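Long-range contacts in scyllo-inosose 3-dehydrogenase (Thermotoga maritima, PDB 3IP1), which catalyses the NAD(+)-dependent oxidation of scyllo-inosose to 3-dehydro-scyllo-inosose, a step that probably belongs to myo-inositol breakdown: residues 54-59 and 166-171; 128-133 and 343-348; 192-197 and 348-353; 198-203 and 227-232; 205-210 and 339-344. All coordinates share one frame; numbering follows the deposited sequence.

Interaction 1 sits at the far side of the catalytic, GroES-like domain, with its centre about 27 Å from the centres of interactions 4 and 5. Interaction 2 touches it through Tyr171 and carries the path to the 343-348 loop. From there the contacts crowd together: the centres of interactions 2 and 3, 3 and 4, and 4 and 5 are each 9 or 10 Å apart. Helix 194-207 threads interactions 3, 4 and 5 in turn, passing from a metal ligand to the edge of the nucleotide-binding sheet. The later segments, 339-344, 343-348 and 348-353, follow in order and overlap, so one returning stretch of chain ties the two domains together beside the metal site.

Interaction 1. Residues 54-59 and 166-171; sequences KPTEII and KVDAKY
Lys166 folds its aliphatic chain over the carboxylate of Glu57, CD and CE lying against OE2, each 3.5 Å from it. CG stands anti to the backbone N (chi1 -176°), and bends at the next three torsions bring NZ round to Glu57 OE1 in a 2.9 Å salt bridge, met from above the carboxylate plane. OE1 also accepts from Lys54 N and from Glu53 N, while NZ has further partners in Glu53 OE2 and Arg51 O. An alanine at Glu57 would probably loosen the Lys54-Glu57 turn and the start of strand 57-66, because it removes the acceptor that gathers these N-H groups and the lysine.

One residue on, Ile58 and Val167 form a hydrogen-bonded antiparallel pair: Ile58 N reaches Val167 O at 2.9 Å and Val167 N returns to Ile58 O at 3.0 Å. Their side chains lie side by side, CG1 of Ile58 3.8 Å from CG2 of Val167. Past the pair, Thr56 OG1 donates to Asp168 OD2 at 2.7 Å and Ala169 N to Thr56 O, while Asp168 OD1 accepts from Lys170 N, closing an Asx turn. This is antiparallel pairing of strands 57-66 and 164-168, part of the sheet of the GroES-like domain.

Interaction 2. Residues 128-133 and 343-348; sequences EEMLWC and GHSGHG. With CD (cadmium ion), chain E.
Here the loop leaving the last strand of the Rossmann-type sheet docks on the GroES-like catalytic domain, and His344 carries much of the join. Its CG takes the crowded position between backbone N and carbonyl carbon (chi1 52°). CB rests on Ser198 of helix 194-207. Round the ring, CD2 lies near Phe350 CE1 and Glu128 CB, ND1 lies close to the carboxylate of the metal ligand Glu195, and CE1 comes within 3.3 Å of Glu129 OE1, whose carboxylate is turned 67° from the ring. At the tip NE2 accepts two backbone N-H groups, Glu129 N at 2.9 Å and Met130 N at 3.3 Å, both somewhat tilted from the ring plane. Such use of NE2 is consistent with a proton on ND1. Over one ring face lies CG of Met130, a selenomethionine, in a CH-pi contact 3.9 Å from the centroid.

Next door, Ser345 OG and Trp132 NE1 both donate to Glu128 OE1, the serine at 2.8 Å, with OG also near the edge of the indole. Trp132 leads into Cys133, whose SG binds cadmium with Cys136, Cys139 and Cys147 at the second zinc site. Glu128 OE2 takes a bond from Trp173 NE1 and another from a water; that same water accepts from Gly346 N at 2.8 Å.

Interaction 3. Residues 192-197 and 348-353; sequences SLVEPT and GTFPRV. With CD (cadmium ion), chain F.
Leu193 O is gripped twice, by Thr197 OG1 at 2.6 Å and by Thr197 N at 3.2 Å, the hydroxyl coming from above the carbonyl plane. The double hold ties down the first turn of helix 194-207 and fixes the rotation of Thr197, whose methyl is thereby set against the other helix: CG2 lies 3.6 Å from Val353 CG1.

No hydrogen bond joins the two segments; apolar groups do the work. Val194 CG1, anti to its backbone N, sits over one face of the Phe350 ring, a CH-pi contact 3.7 Å from the centroid and only 15° off the normal. The same methyl touches Val353 CG1 at 4.1 Å. Phe350 holds chi1 at -104°, away from a staggered position, and its tip CZ comes to 3.8 Å from Glu195 CA. Replacing Phe350 by an alanine would probably loosen the seat of Val194 and Glu195, since the ring that backs both would be gone.

That matters because Glu195 turns its carboxylate the other way: OE1 binds cadmium at 2.7 Å, alongside a water, His97 and Glu98, in the first zinc site. Phe350 also meets Trp173 and His344, and Gly348 is the N-cap of its helix. Helix 349-358 thus lies across the beginning of helix 194-207, Val194 and Phe350 both resting on Cys126 of strand 124-127, while Arg352 reaches Asp215 of a neighbouring subunit.

Interaction 4. Residues 198-203 and 227-232; sequences SVAYNA and LAAVAI
The contacts between these two helices are apolar, and the smallest side chains set the spacing. Ala200 CB points at the partner helix and meets Ala228 CB at 3.5 Å, tip to tip, with Ala229 CB a little farther off at 4.3 Å. So little bulk stands between the backbones that the CA atoms of Ala200 and Ala229 are 5.3 Å apart and the axes of the segments approach to 8.3 Å, at 60° to each other.

The second kind of contact is methyl against backbone and ring. Ile232, one turn beyond Ala228, keeps CG1 beside its backbone N (chi1 -71°) and sends CD1 against the backbone where Ala200 joins Tyr201. CD1 lies 3.9 Å from Ala200 CB, 3.5 Å from Tyr201 N and 3.8 Å from Tyr201 CB. The side chains of Tyr201 and Ile232 cross at about a right angle, with CD1 and CG2 of the isoleucine near ring atom CD2.

Polar bonding goes elsewhere. Within the helices, Asn202 N bonds to Ser198 O and Ile232 N to Ala228 O, and Tyr201, its CG anti to the backbone N (chi1 -167°), carries OH to Pro213 O of a neighbouring subunit.

Helix 224-235 follows strand 216-220 and a glycine-rich turn consistent with a Rossmann-type nucleotide site; Ala229 touches the residues of that glycine pattern, and Ala200 lies near Ile225, a probable NAD(+) contact. On its other flank helix 194-207 is covered by helix 349-358, Ser198 resting on Phe350 and Val353.

Interaction 5. Residues 205-210 and 339-344; sequences IVRGGG and VGSQGH
Arg207, near the end of helix 194-207, gives up the most surface here. Its chain leaves with CG beside the backbone N and bends at chi2 and chi3, which brings the edge of the guanidinium to the backbone of strand 337-340. NE donates to Gly340 O at 2.7 Å, nearly along the C=O axis, though the N-H is bent to 141°. NH2 adds a weak bond to the same oxygen at 3.0 Å, so one carbonyl takes the NE and NH2 edge of the group and holds its rotation. Nearer the backbone, CG of Arg207 passes 3.5 Å from Ser341 OG.

Val339 comes second. Its CB lies 4.0 Å above the guanidinium plane, offset toward the rim, so the flat group is held at its edge by Gly340 and over a face by the valine. CG2 turns instead to the end of the helix, 3.6 Å from Arg207 O and 4.0 Å from Gly208 CA. Gly209 then leaves helical geometry with a positive phi of 91°, where a side chain would press on the preceding carbonyl.

NH2 of Arg207 has a further acceptor, Gln337 OE1 of a neighbouring subunit, and Val339 itself pairs antiparallel with a strand of that chain. Strand 337-340 is one of the two outermost strands of a six-stranded parallel sheet that continues across the interface, the joined Rossmann sheets characteristic of dimeric zinc-containing alcohol dehydrogenases.

Interaction 1. Residues 54-59 and 166-171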
# COMPACT_ATOMS: atom_id res chain seq x y z
N LYS A 54 8.91 6.62 38.28
CA LYS A 54 7.62 6.80 37.64
C LYS A 54 6.91 5.46 37.71
O LYS A 54 7.57 4.42 37.66
CB LYS A 54 7.79 7.25 36.19
CG LYS A 54 8.19 8.71 36.05
CD LYS A 54 9.18 8.86 34.94
CE LYS A 54 8.71 9.86 33.92
NZ LYS A 54 9.08 9.36 32.55
N PRO A 55 5.57 5.48 37.85
CA PRO A 55 4.88 4.22 38.11
C PRO A 55 4.89 3.22 36.93
O PRO A 55 4.47 2.08 37.09
CB PRO A 55 3.45 4.65 38.49
CG PRO A 55 3.34 6.11 38.18
CD PRO A 55 4.72 6.67 38.06
N THR A 56 5.40 3.66 35.77
CA THR A 56 5.45 2.85 34.54
C THR A 56 6.81 2.17 34.33
O THR A 56 6.99 1.43 33.37
CB THR A 56 5.17 3.72 33.30
OG1 THR A 56 6.03 4.86 33.36
CG2 THR A 56 3.72 4.20 33.26
N GLU A 57 7.76 2.43 35.22
CA GLU A 57 9.11 1.91 35.07
C GLU A 57 9.30 0.51 35.62
O GLU A 57 8.56 0.06 36.51
CB GLU A 57 10.13 2.87 35.71
CG GLU A 57 10.24 4.19 34.94
CD GLU A 57 11.16 5.22 35.61
OE1 GLU A 57 11.31 5.19 36.86
OE2 GLU A 57 11.73 6.07 34.88
N ILE A 58 10.28 -0.19 35.06
CA ILE A 58 10.75 -1.48 35.56
C ILE A 58 12.27 -1.46 35.66
O ILE A 58 12.93 -0.66 35.01
CB ILE A 58 10.37 -2.67 34.61
CG1 ILE A 58 11.04 -2.49 33.22
CG2 ILE A 58 8.84 -2.80 34.50
CD1 ILE A 58 10.87 -3.65 32.22
N ILE A 59 12.79 -2.35 36.48
CA ILE A 59 14.22 -2.57 36.62
C ILE A 59 14.44 -3.99 36.16
O ILE A 59 13.72 -4.91 36.56
CB ILE A 59 14.67 -2.39 38.10
CG1 ILE A 59 14.53 -0.92 38.52
CG2 ILE A 59 16.12 -2.84 38.31
CD1 ILE A 59 14.57 -0.72 40.06
N LYS A 166 17.29 0.39 34.32
CA LYS A 166 15.94 0.83 34.50
C LYS A 166 15.41 1.35 33.15
O LYS A 166 16.09 2.12 32.48
CB LYS A 166 15.90 1.88 35.60
CG LYS A 166 14.55 2.40 36.00
CD LYS A 166 14.19 3.62 35.17
CE LYS A 166 14.94 4.87 35.63
NZ LYS A 166 14.24 5.49 36.79
N VAL A 167 14.22 0.90 32.74
CA VAL A 167 13.55 1.43 31.55
C VAL A 167 12.05 1.54 31.79
O VAL A 167 11.49 0.82 32.63
CB VAL A 167 13.76 0.54 30.27
CG1 VAL A 167 15.21 0.41 29.92
CG2 VAL A 167 13.16 -0.85 30.47
N ASP A 168 11.38 2.40 31.03
CA ASP A 168 9.92 2.38 31.01
C ASP A 168 9.36 1.08 30.43
O ASP A 168 9.90 0.55 29.46
CB ASP A 168 9.36 3.55 30.22
CG ASP A 168 7.89 3.78 30.51
OD1 ASP A 168 7.04 2.97 30.08
OD2 ASP A 168 7.59 4.77 31.20
N ALA A 169 8.27 0.60 31.02
CA ALA A 169 7.65 -0.65 30.60
C ALA A 169 7.28 -0.65 29.13
O ALA A 169 7.32 -1.70 28.48
CB ALA A 169 6.40 -0.95 31.46
N LYS A 170 6.96 0.53 28.62
CA LYS A 170 6.50 0.67 27.25
C LYS A 170 7.61 0.39 26.21
O LYS A 170 7.30 0.23 25.03
CB LYS A 170 5.86 2.04 27.02
CG LYS A 170 6.85 3.17 26.71
CD LYS A 170 6.20 4.54 26.87
CE LYS A 170 7.12 5.62 26.35
NZ LYS A 170 6.48 6.95 26.48
N TYR A 171 8.87 0.31 26.65
CA TYR A 171 9.96 -0.14 25.75
C TYR A 171 10.29 -1.62 25.82
O TYR A 171 11.02 -2.12 24.97
CB TYR A 171 11.24 0.68 25.95
CG TYR A 171 11.00 2.16 25.94
CD1 TYR A 171 10.45 2.79 24.82
CD2 TYR A 171 11.32 2.95 27.05
CE1 TYR A 171 10.21 4.16 24.81
CE2 TYR A 171 11.09 4.33 27.06
CZ TYR A 171 10.55 4.92 25.92
OH TYR A 171 10.30 6.28 25.88

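Interaction 2. Residues 128-133 and 343-348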
# COMPACT_ATOMS: atom_id res chain seq x y z
N GLU A 128 13.70 -1.81 23.64
CA GLU A 128 14.06 -0.93 22.55
C GLU A 128 15.10 0.09 23.03
O GLU A 128 15.15 0.43 24.22
CB GLU A 128 12.81 -0.22 22.01
CG GLU A 128 11.67 -1.17 21.67
CD GLU A 128 10.39 -0.48 21.23
OE1 GLU A 128 10.43 0.69 20.82
OE2 GLU A 128 9.33 -1.11 21.29
N GLU A 129 15.92 0.55 22.11
CA GLU A 129 16.93 1.58 22.37
C GLU A 129 16.42 3.01 22.07
O GLU A 129 16.89 3.98 22.69
CB GLU A 129 18.21 1.21 21.58
CG GLU A 129 19.33 2.24 21.58
CD GLU A 129 19.14 3.36 20.55
OE1 GLU A 129 18.30 3.24 19.64
OE2 GLU A 129 19.84 4.37 20.66
N MSE A 130 15.47 3.14 21.14
CA MSE A 130 14.89 4.44 20.80
C MSE A 130 13.81 4.76 21.83
O MSE A 130 12.76 4.15 21.82
CB MSE A 130 14.26 4.44 19.40
CG MSE A 130 15.16 3.99 18.24
SE MSE A 130 16.55 5.29 17.77
CE MSE A 130 15.45 6.44 16.62
N LEU A 131 14.08 5.70 22.72
CA LEU A 131 13.13 6.02 23.77
C LEU A 131 12.20 7.15 23.30
O LEU A 131 12.40 8.32 23.63
CB LEU A 131 13.86 6.32 25.10
CG LEU A 131 15.05 5.38 25.41
CD1 LEU A 131 15.84 5.87 26.62
CD2 LEU A 131 14.66 3.87 25.54
N TRP A 132 11.22 6.77 22.48
CA TRP A 132 10.21 7.69 21.92
C TRP A 132 9.25 8.22 23.00
O TRP A 132 8.97 7.53 23.99
CB TRP A 132 9.41 6.99 20.81
CG TRP A 132 9.07 5.55 21.12
CD1 TRP A 132 9.81 4.45 20.80
CD2 TRP A 132 7.91 5.06 21.83
NE1 TRP A 132 9.19 3.30 21.26
CE2 TRP A 132 8.02 3.65 21.89
CE3 TRP A 132 6.79 5.68 22.40
CZ2 TRP A 132 7.07 2.85 22.52
CZ3 TRP A 132 5.82 4.86 23.01
CH2 TRP A 132 5.98 3.47 23.06
N CYS A 133 8.76 9.44 22.82
CA CYS A 133 7.97 10.11 23.87
C CYS A 133 6.53 9.59 23.90
O CYS A 133 5.94 9.47 24.97
CB CYS A 133 8.03 11.64 23.74
SG CYS A 133 7.04 12.43 22.39
N GLY A 343 16.37 3.07 12.87
CA GLY A 343 15.65 2.67 14.08
C GLY A 343 15.03 1.29 14.02
O GLY A 343 15.26 0.51 13.07
N HIS A 344 14.23 0.97 15.04
CA HIS A 344 13.75 -0.39 15.22
C HIS A 344 12.41 -0.39 15.99
O HIS A 344 11.87 -1.45 16.27
CB HIS A 344 14.80 -1.16 16.02
CG HIS A 344 15.21 -0.46 17.27
ND1 HIS A 344 16.44 0.14 17.43
CD2 HIS A 344 14.52 -0.23 18.42
CE1 HIS A 344 16.50 0.71 18.62
NE2 HIS A 344 15.36 0.49 19.25
N SER A 345 11.92 0.79 16.33
CA SER A 345 10.69 0.93 17.14
C SER A 345 9.44 0.93 16.26
O SER A 345 9.54 1.07 15.04
CB SER A 345 10.75 2.23 17.98
OG SER A 345 11.87 2.18 18.88
N GLY A 346 8.28 0.75 16.89
CA GLY A 346 6.99 0.84 16.23
C GLY A 346 6.66 -0.33 15.34
O GLY A 346 7.47 -1.26 15.19
N HIS A 347 5.44 -0.29 14.77
CA HIS A 347 5.01 -1.22 13.69
C HIS A 347 4.92 -2.69 14.10
O HIS A 347 4.61 -3.53 13.28
CB HIS A 347 5.92 -1.07 12.44
CG HIS A 347 6.10 0.35 12.02
ND1 HIS A 347 5.12 1.07 11.37
CD2 HIS A 347 7.12 1.22 12.23
CE1 HIS A 347 5.54 2.31 11.16
NE2 HIS A 347 6.75 2.42 11.67
N GLY A 348 5.21 -2.98 15.37
CA GLY A 348 5.20 -4.33 15.88
C GLY A 348 6.39 -5.11 15.35
O GLY A 348 6.32 -6.32 15.17
CD CD E . 7.69 11.37 20.20
O HOH W 1 7.39 0.11 19.49

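Interaction 3. Residues 192-197 and 348-353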
# COMPACT_ATOMS: atom_id res chain seq x y z
N SER A 192 19.30 -10.60 23.27
CA SER A 192 20.26 -9.50 23.09
C SER A 192 20.41 -9.10 21.61
O SER A 192 20.89 -7.99 21.29
CB SER A 192 21.63 -9.87 23.71
OG SER A 192 22.34 -10.83 22.91
N LEU A 193 19.97 -9.98 20.72
CA LEU A 193 20.05 -9.75 19.29
C LEU A 193 18.76 -9.22 18.66
O LEU A 193 18.69 -9.07 17.45
CB LEU A 193 20.48 -11.06 18.60
CG LEU A 193 21.95 -11.44 18.84
CD1 LEU A 193 22.21 -12.94 18.66
CD2 LEU A 193 22.87 -10.65 17.94
N VAL A 194 17.73 -8.94 19.47
CA VAL A 194 16.44 -8.50 18.90
C VAL A 194 16.56 -7.08 18.33
O VAL A 194 16.05 -6.78 17.24
CB VAL A 194 15.28 -8.57 19.93
CG1 VAL A 194 13.99 -7.89 19.37
CG2 VAL A 194 15.02 -10.02 20.33
N GLU A 195 17.25 -6.21 19.05
CA GLU A 195 17.43 -4.84 18.61
C GLU A 195 18.13 -4.73 17.24
O GLU A 195 17.56 -4.15 16.31
CB GLU A 195 18.12 -3.99 19.71
CG GLU A 195 18.09 -2.48 19.49
CD GLU A 195 19.26 -1.95 18.68
OE1 GLU A 195 20.25 -2.67 18.45
OE2 GLU A 195 19.20 -0.77 18.26
N PRO A 196 19.36 -5.27 17.09
CA PRO A 196 19.95 -5.16 15.74
C PRO A 196 19.15 -5.92 14.66
O PRO A 196 19.15 -5.53 13.48
CB PRO A 196 21.35 -5.78 15.90
CG PRO A 196 21.27 -6.63 17.16
CD PRO A 196 20.30 -5.89 18.06
N THR A 197 18.47 -7.00 15.04
CA THR A 197 17.69 -7.77 14.06
C THR A 197 16.49 -6.93 13.62
O THR A 197 16.10 -6.97 12.44
CB THR A 197 17.24 -9.17 14.62
OG1 THR A 197 18.41 -9.93 15.01
CG2 THR A 197 16.44 -9.97 13.56
N GLY A 348 5.21 -2.98 15.37
CA GLY A 348 5.20 -4.33 15.88
C GLY A 348 6.39 -5.11 15.35
O GLY A 348 6.32 -6.32 15.17
N THR A 349 7.48 -4.40 15.10
CA THR A 349 8.69 -5.05 14.60
C THR A 349 9.32 -5.95 15.66
O THR A 349 9.57 -7.13 15.39
CB THR A 349 9.68 -4.02 14.06
OG1 THR A 349 9.14 -3.46 12.85
CG2 THR A 349 11.06 -4.63 13.80
N PHE A 350 9.55 -5.40 16.86
CA PHE A 350 10.12 -6.19 17.97
C PHE A 350 9.38 -7.50 18.19
O PHE A 350 10.02 -8.53 18.19
CB PHE A 350 10.20 -5.39 19.29
CG PHE A 350 11.60 -4.90 19.64
CD1 PHE A 350 12.34 -4.12 18.75
CD2 PHE A 350 12.16 -5.21 20.88
CE1 PHE A 350 13.61 -3.65 19.07
CE2 PHE A 350 13.45 -4.75 21.22
CZ PHE A 350 14.18 -3.97 20.32
N PRO A 351 8.04 -7.47 18.37
CA PRO A 351 7.44 -8.76 18.72
C PRO A 351 7.41 -9.74 17.57
O PRO A 351 7.48 -10.95 17.79
CB PRO A 351 6.02 -8.39 19.18
CG PRO A 351 5.76 -7.02 18.61
CD PRO A 351 7.10 -6.35 18.55
N ARG A 352 7.36 -9.25 16.34
CA ARG A 352 7.44 -10.17 15.22
C ARG A 352 8.84 -10.76 15.08
O ARG A 352 8.98 -11.92 14.72
CB ARG A 352 7.03 -9.50 13.89
CG ARG A 352 5.52 -9.33 13.68
CD ARG A 352 5.29 -8.63 12.34
NE ARG A 352 3.88 -8.31 12.07
CZ ARG A 352 3.33 -7.12 12.27
NH1 ARG A 352 4.03 -6.10 12.78
NH2 ARG A 352 2.05 -6.94 11.96
N VAL A 353 9.87 -9.95 15.35
CA VAL A 353 11.25 -10.48 15.35
C VAL A 353 11.38 -11.59 16.41
O VAL A 353 12.00 -12.61 16.18
CB VAL A 353 12.32 -9.39 15.56
CG1 VAL A 353 13.69 -10.05 15.91
CG2 VAL A 353 12.41 -8.51 14.31
CD CD F . 22.65 -1.52 18.01
O HOH W 2 22.13 -2.13 15.80

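Interaction 4. Residues 198-203 and 227-232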
# COMPACT_ATOMS: atom_id res chain seq x y z
N SER A 198 15.96 -6.13 14.55
CA SER A 198 14.81 -5.25 14.30
C SER A 198 15.18 -4.04 13.46
O SER A 198 14.34 -3.51 12.74
CB SER A 198 14.18 -4.80 15.63
OG SER A 198 13.62 -5.92 16.31
N VAL A 199 16.43 -3.59 13.57
CA VAL A 199 16.94 -2.56 12.67
C VAL A 199 16.87 -3.07 11.22
O VAL A 199 16.35 -2.37 10.34
CB VAL A 199 18.40 -2.15 13.03
CG1 VAL A 199 19.03 -1.32 11.90
CG2 VAL A 199 18.45 -1.37 14.37
N ALA A 200 17.40 -4.26 10.97
CA ALA A 200 17.33 -4.92 9.67
C ALA A 200 15.87 -5.13 9.25
O ALA A 200 15.49 -4.86 8.11
CB ALA A 200 18.06 -6.27 9.71
N TYR A 201 15.07 -5.61 10.18
CA TYR A 201 13.66 -5.88 9.89
C TYR A 201 12.93 -4.61 9.45
O TYR A 201 12.24 -4.62 8.45
CB TYR A 201 12.98 -6.52 11.10
CG TYR A 201 11.61 -7.13 10.83
CD1 TYR A 201 10.49 -6.32 10.65
CD2 TYR A 201 11.43 -8.53 10.82
CE1 TYR A 201 9.21 -6.88 10.42
CE2 TYR A 201 10.18 -9.09 10.61
CZ TYR A 201 9.07 -8.26 10.41
OH TYR A 201 7.82 -8.80 10.20
N ASN A 202 13.11 -3.53 10.21
CA ASN A 202 12.52 -2.23 9.87
C ASN A 202 12.98 -1.77 8.48
O ASN A 202 12.21 -1.25 7.69
CB ASN A 202 12.90 -1.18 10.92
CG ASN A 202 12.24 0.19 10.68
OD1 ASN A 202 11.02 0.33 10.76
ND2 ASN A 202 13.07 1.20 10.41
N ALA A 203 14.26 -2.01 8.19
CA ALA A 203 14.82 -1.59 6.94
C ALA A 203 14.25 -2.36 5.75
O ALA A 203 13.92 -1.75 4.75
CB ALA A 203 16.35 -1.68 6.99
N LEU A 227 23.60 -9.33 8.08
CA LEU A 227 23.37 -10.73 8.42
C LEU A 227 21.93 -11.03 8.87
O LEU A 227 21.39 -12.08 8.54
CB LEU A 227 24.39 -11.19 9.47
CG LEU A 227 25.83 -11.34 8.96
CD1 LEU A 227 26.79 -11.83 10.06
CD2 LEU A 227 25.88 -12.28 7.74
N ALA A 228 21.33 -10.13 9.64
CA ALA A 228 19.93 -10.26 10.05
C ALA A 228 19.04 -10.18 8.82
O ALA A 228 18.12 -11.00 8.67
CB ALA A 228 19.56 -9.17 11.05
N ALA A 229 19.34 -9.24 7.92
CA ALA A 229 18.57 -9.13 6.68
C ALA A 229 18.59 -10.43 5.85
O ALA A 229 17.57 -10.79 5.27
CB ALA A 229 19.01 -7.93 5.85
N VAL A 230 19.73 -11.13 5.82
CA VAL A 230 19.82 -12.40 5.09
C VAL A 230 18.81 -13.38 5.64
O VAL A 230 18.01 -13.96 4.89
CB VAL A 230 21.24 -13.04 5.16
CG1 VAL A 230 21.21 -14.48 4.65
CG2 VAL A 230 22.21 -12.23 4.33
N ALA A 231 18.86 -13.54 6.96
CA ALA A 231 17.95 -14.41 7.69
C ALA A 231 16.49 -14.01 7.47
O ALA A 231 15.66 -14.86 7.15
CB ALA A 231 18.30 -14.39 9.19
N ILE A 232 16.19 -12.73 7.65
CA ILE A 232 14.81 -12.26 7.56
C ILE A 232 14.22 -12.50 6.17
O ILE A 232 13.09 -12.99 6.03
CB ILE A 232 14.68 -10.76 7.91
CG1 ILE A 232 14.90 -10.54 9.43
CG2 ILE A 232 13.31 -10.25 7.50
CD1 ILE A 232 15.40 -9.08 9.77

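Interaction 5. Residues 205-210 and 339-344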
# COMPACT_ATOMS: atom_id res chain seq x y z
N ILE A 205 11.49 -4.87 5.68
CA ILE A 205 10.06 -5.22 5.69
C ILE A 205 9.22 -3.95 5.76
O ILE A 205 8.35 -3.74 4.90
CB ILE A 205 9.70 -6.16 6.89
CG1 ILE A 205 10.50 -7.47 6.85
CG2 ILE A 205 8.17 -6.45 6.95
CD1 ILE A 205 10.49 -8.19 5.53
N VAL A 206 9.48 -3.11 6.76
CA VAL A 206 8.70 -1.90 6.98
C VAL A 206 9.00 -0.76 5.99
O VAL A 206 8.10 -0.28 5.31
CB VAL A 206 8.84 -1.36 8.43
CG1 VAL A 206 7.90 -0.16 8.66
CG2 VAL A 206 8.56 -2.49 9.46
N ARG A 207 10.26 -0.30 5.94
CA ARG A 207 10.66 0.75 5.01
C ARG A 207 10.81 0.26 3.57
O ARG A 207 10.34 0.89 2.64
CB ARG A 207 11.98 1.40 5.47
CG ARG A 207 11.85 2.22 6.74
CD ARG A 207 10.89 3.38 6.53
NE ARG A 207 11.52 4.43 5.73
CZ ARG A 207 10.92 5.12 4.76
NH1 ARG A 207 9.66 4.88 4.45
NH2 ARG A 207 11.59 6.06 4.12
N GLY A 208 11.51 -0.86 3.40
CA GLY A 208 11.75 -1.44 2.09
C GLY A 208 10.51 -1.96 1.42
O GLY A 208 10.48 -2.12 0.20
N GLY A 209 9.47 -2.23 2.22
CA GLY A 209 8.21 -2.73 1.70
C GLY A 209 8.13 -4.25 1.67
O GLY A 209 7.10 -4.81 1.28
N GLY A 210 9.21 -4.92 2.07
CA GLY A 210 9.26 -6.37 2.02
C GLY A 210 9.31 -6.91 0.59
O GLY A 210 9.56 -6.17 -0.37
N VAL A 339 14.60 4.17 -0.58
CA VAL A 339 14.08 4.52 0.74
C VAL A 339 15.22 4.57 1.76
O VAL A 339 16.15 3.75 1.72
CB VAL A 339 12.94 3.54 1.24
CG1 VAL A 339 11.78 3.48 0.24
CG2 VAL A 339 13.48 2.14 1.47
N GLY A 340 15.16 5.53 2.65
CA GLY A 340 16.06 5.53 3.78
C GLY A 340 15.37 4.86 4.95
O GLY A 340 14.14 4.86 5.04
N SER A 341 16.16 4.32 5.86
CA SER A 341 15.62 3.66 7.04
C SER A 341 16.48 3.99 8.26
O SER A 341 17.69 4.16 8.13
CB SER A 341 15.62 2.15 6.83
OG SER A 341 15.06 1.49 7.95
N GLN A 342 15.85 4.07 9.42
CA GLN A 342 16.58 4.17 10.69
C GLN A 342 15.72 3.62 11.84
O GLN A 342 14.47 3.67 11.76
CB GLN A 342 17.01 5.61 11.00
CG GLN A 342 15.93 6.46 11.70
CD GLN A 342 16.41 7.87 12.07
OE1 GLN A 342 17.55 8.24 11.80
NE2 GLN A 342 15.52 8.66 12.70
N GLY A 343 16.37 3.07 12.87
CA GLY A 343 15.65 2.67 14.08
C GLY A 343 15.03 1.29 14.02
O GLY A 343 15.26 0.51 13.07
N HIS A 344 14.23 0.97 15.04
CA HIS A 344 13.75 -0.39 15.22
C HIS A 344 12.41 -0.39 15.99
O HIS A 344 11.87 -1.45 16.27
CB HIS A 344 14.80 -1.16 16.02
CG HIS A 344 15.21 -0.46 17.27
ND1 HIS A 344 16.44 0.14 17.43
CD2 HIS A 344 14.52 -0.23 18.42
CE1 HIS A 344 16.50 0.71 18.62
NE2 HIS A 344 15.36 0.49 19.25